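Local atomic coordinates of CT021 (Chlamydia trachomatis serovar L2, PDB entry 6UXD), a protein that is of unknown function but is probably related to the periplasmic lipoprotein carrier LolA and the outer-membrane receptor LolB. Residues K169-Y174 / T187-P192. Residues are numbered along the deposited sequence; the frame is centred on the assembly and turned at random.
Sequences KNILIY and TSIDTP. Unlike the reference sequence in segment 187-192: Asp190 (reference Glu).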
loop_
_atom_site.group_PDB
_atom_site.type_symbol
_atom_site.label_atom_id
_atom_site.label_comp_id
_atom_site.label_asym_id
_atom_site.label_seq_id
_atom_site.Cartn_x
_atom_site.Cartn_y
_atom_site.Cartn_z
ATOM N N LYS A 169 10.386 14.769 -7.031
ATOM C CA LYS A 169 11.300 14.187 -6.053
ATOM C C LYS A 169 11.580 12.708 -6.330
ATOM O O LYS A 169 10.712 11.958 -6.794
ATOM C CB LYS A 169 10.727 14.362 -4.648
ATOM C CG LYS A 169 10.777 15.803 -4.148
ATOM C CD LYS A 169 12.198 16.355 -4.264
ATOM C CE LYS A 169 12.455 17.521 -3.335
ATOM N NZ LYS A 169 13.911 17.829 -3.295
ATOM N N ASN A 170 12.812 12.289 -6.024
ATOM C CA ASN A 170 13.243 10.924 -6.293
ATOM C C ASN A 170 12.688 9.957 -5.242
ATOM O O ASN A 170 12.538 10.298 -4.062
ATOM C CB ASN A 170 14.774 10.846 -6.337
ATOM C CG ASN A 170 15.365 11.616 -7.499
ATOM O OD1 ASN A 170 16.241 12.461 -7.315
ATOM N ND2 ASN A 170 14.898 11.322 -8.701
ATOM N N ILE A 171 12.363 8.753 -5.695
ATOM C CA ILE A 171 11.761 7.712 -4.868
ATOM C C ILE A 171 12.574 6.437 -5.035
ATOM O O ILE A 171 13.040 6.117 -6.136
ATOM C CB ILE A 171 10.292 7.448 -5.247
ATOM C CG1 ILE A 171 9.490 8.748 -5.205
ATOM C CG2 ILE A 171 9.659 6.444 -4.291
ATOM C CD1 ILE A 171 8.081 8.601 -5.708
ATOM N N LEU A 172 12.763 5.715 -3.940
ATOM C CA LEU A 172 13.431 4.425 -3.995
ATOM C C LEU A 172 12.535 3.421 -3.282
ATOM O O LEU A 172 12.155 3.629 -2.120
ATOM C CB LEU A 172 14.832 4.515 -3.384
ATOM C CG LEU A 172 15.859 3.472 -3.829
ATOM C CD1 LEU A 172 15.902 3.215 -5.327
ATOM C CD2 LEU A 172 17.231 3.909 -3.330
ATOM N N ILE A 173 12.163 2.359 -3.993
ATOM C CA ILE A 173 11.185 1.385 -3.513
ATOM C C ILE A 173 11.843 0.015 -3.537
ATOM O O ILE A 173 12.467 -0.361 -4.537
ATOM C CB ILE A 173 9.900 1.375 -4.370
ATOM C CG1 ILE A 173 9.440 2.806 -4.636
ATOM C CG2 ILE A 173 8.794 0.597 -3.663
ATOM C CD1 ILE A 173 8.029 2.942 -5.187
ATOM N N TYR A 174 11.670 -0.746 -2.456
ATOM C CA TYR A 174 12.279 -2.060 -2.346
ATOM C C TYR A 174 11.185 -3.122 -2.378
ATOM O O TYR A 174 10.170 -2.993 -1.695
ATOM C CB TYR A 174 13.131 -2.174 -1.067
ATOM C CG TYR A 174 14.273 -1.179 -0.992
ATOM C CD1 TYR A 174 14.053 0.146 -0.636
ATOM C CD2 TYR A 174 15.571 -1.561 -1.291
ATOM C CE1 TYR A 174 15.112 1.065 -0.578
ATOM C CE2 TYR A 174 16.629 -0.658 -1.218
ATOM C CZ TYR A 174 16.393 0.646 -0.879
ATOM O OH TYR A 174 17.477 1.493 -0.850
ATOM N N THR A 187 9.798 2.127 1.384
ATOM C CA THR A 187 9.754 3.219 0.419
ATOM C C THR A 187 10.391 4.460 1.020
ATOM O O THR A 187 10.044 4.865 2.132
ATOM C CB THR A 187 8.310 3.500 0.000
ATOM O OG1 THR A 187 7.735 2.291 -0.509
ATOM C CG2 THR A 187 8.260 4.584 -1.074
ATOM N N SER A 188 11.322 5.058 0.284
ATOM C CA SER A 188 12.041 6.241 0.721
ATOM C C SER A 188 11.860 7.322 -0.332
ATOM O O SER A 188 12.094 7.075 -1.518
ATOM C CB SER A 188 13.526 5.912 0.930
ATOM O OG SER A 188 14.294 7.074 1.190
ATOM N N ILE A 189 11.428 8.509 0.090
ATOM C CA ILE A 189 11.185 9.605 -0.845
ATOM C C ILE A 189 11.858 10.879 -0.347
ATOM O O ILE A 189 11.674 11.274 0.812
ATOM C CB ILE A 189 9.678 9.848 -1.081
ATOM C CG1 ILE A 189 9.484 11.042 -2.020
ATOM C CG2 ILE A 189 8.951 10.083 0.207
ATOM C CD1 ILE A 189 8.174 11.015 -2.799
ATOM N N ASP A 190 12.657 11.497 -1.225
ATOM C CA ASP A 190 13.155 12.851 -1.000
ATOM C C ASP A 190 11.994 13.823 -0.822
ATOM O O ASP A 190 11.003 13.775 -1.558
ATOM C CB ASP A 190 13.993 13.336 -2.187
ATOM C CG ASP A 190 15.288 12.565 -2.371
ATOM O OD1 ASP A 190 15.571 11.664 -1.553
ATOM O OD2 ASP A 190 16.028 12.879 -3.345
ATOM N N THR A 191 12.124 14.725 0.145
ATOM C CA THR A 191 11.240 15.882 0.213
ATOM C C THR A 191 12.042 17.102 0.658
ATOM O O THR A 191 13.235 16.985 0.971
ATOM C CB THR A 191 10.060 15.659 1.162
ATOM O OG1 THR A 191 10.473 15.896 2.515
ATOM C CG2 THR A 191 9.501 14.238 1.019
ATOM N N PRO A 192 11.434 18.291 0.670
ATOM C CA PRO A 192 12.148 19.466 1.197
ATOM C C PRO A 192 12.407 19.400 2.696
ATOM O O PRO A 192 13.449 19.889 3.149
ATOM C CB PRO A 192 11.219 20.633 0.828
ATOM C CG PRO A 192 10.410 20.121 -0.336
ATOM C CD PRO A 192 10.202 18.665 -0.050
#
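Ser188 O is gripped by two donors of strand 170-174: Leu172 N, 2.9 Å from Ser188 O in a nearly straight bond (166° at the hydrogen) close to the C=O axis, and, more weakly, the CA-H of Ile171. Leu172 O is held in the same way, by Ser188 N at 2.9 Å and by the CA-H of Thr187, so Leu172 and Ser188 form a hydrogen-bonded antiparallel pair. Asp190 N adds a more bent bond to Asn170 O (3.1 Å), just where strand 187-189 gives way to loop. The two strands are the arms of a beta hairpin in an antiparallel beta structure consistent with a LolA/LolB-like fold; strand 152-158 borders 170-174 on its other edge, and strand 196-204 borders 187-189. Ile171, Ile173, Thr187 and Ile189 project from one face. There Ile171 and Ile189, a non-hydrogen-bonded pair, lie side by side: in Ile189, CG1 anti to the backbone N (chi1 178°) and an extended chi2 bring CD1 to 3.6 Å from Ile171 CG1. Thr187 CG2 sits 4.0 Å from Ile171 CG2, while Thr187 OG1 packs against the CG2 methyl of Ile173. Beyond the strand end the Lys169 chain, bent at chi2 (-53°), crosses Asp190 at about a right angle, its CB 3.2 Å from Asp190 O, which finds no hydrogen-bond partner. Lys169 NZ stays 5.4 Å from Asp190 OD2, too far for a salt bridge.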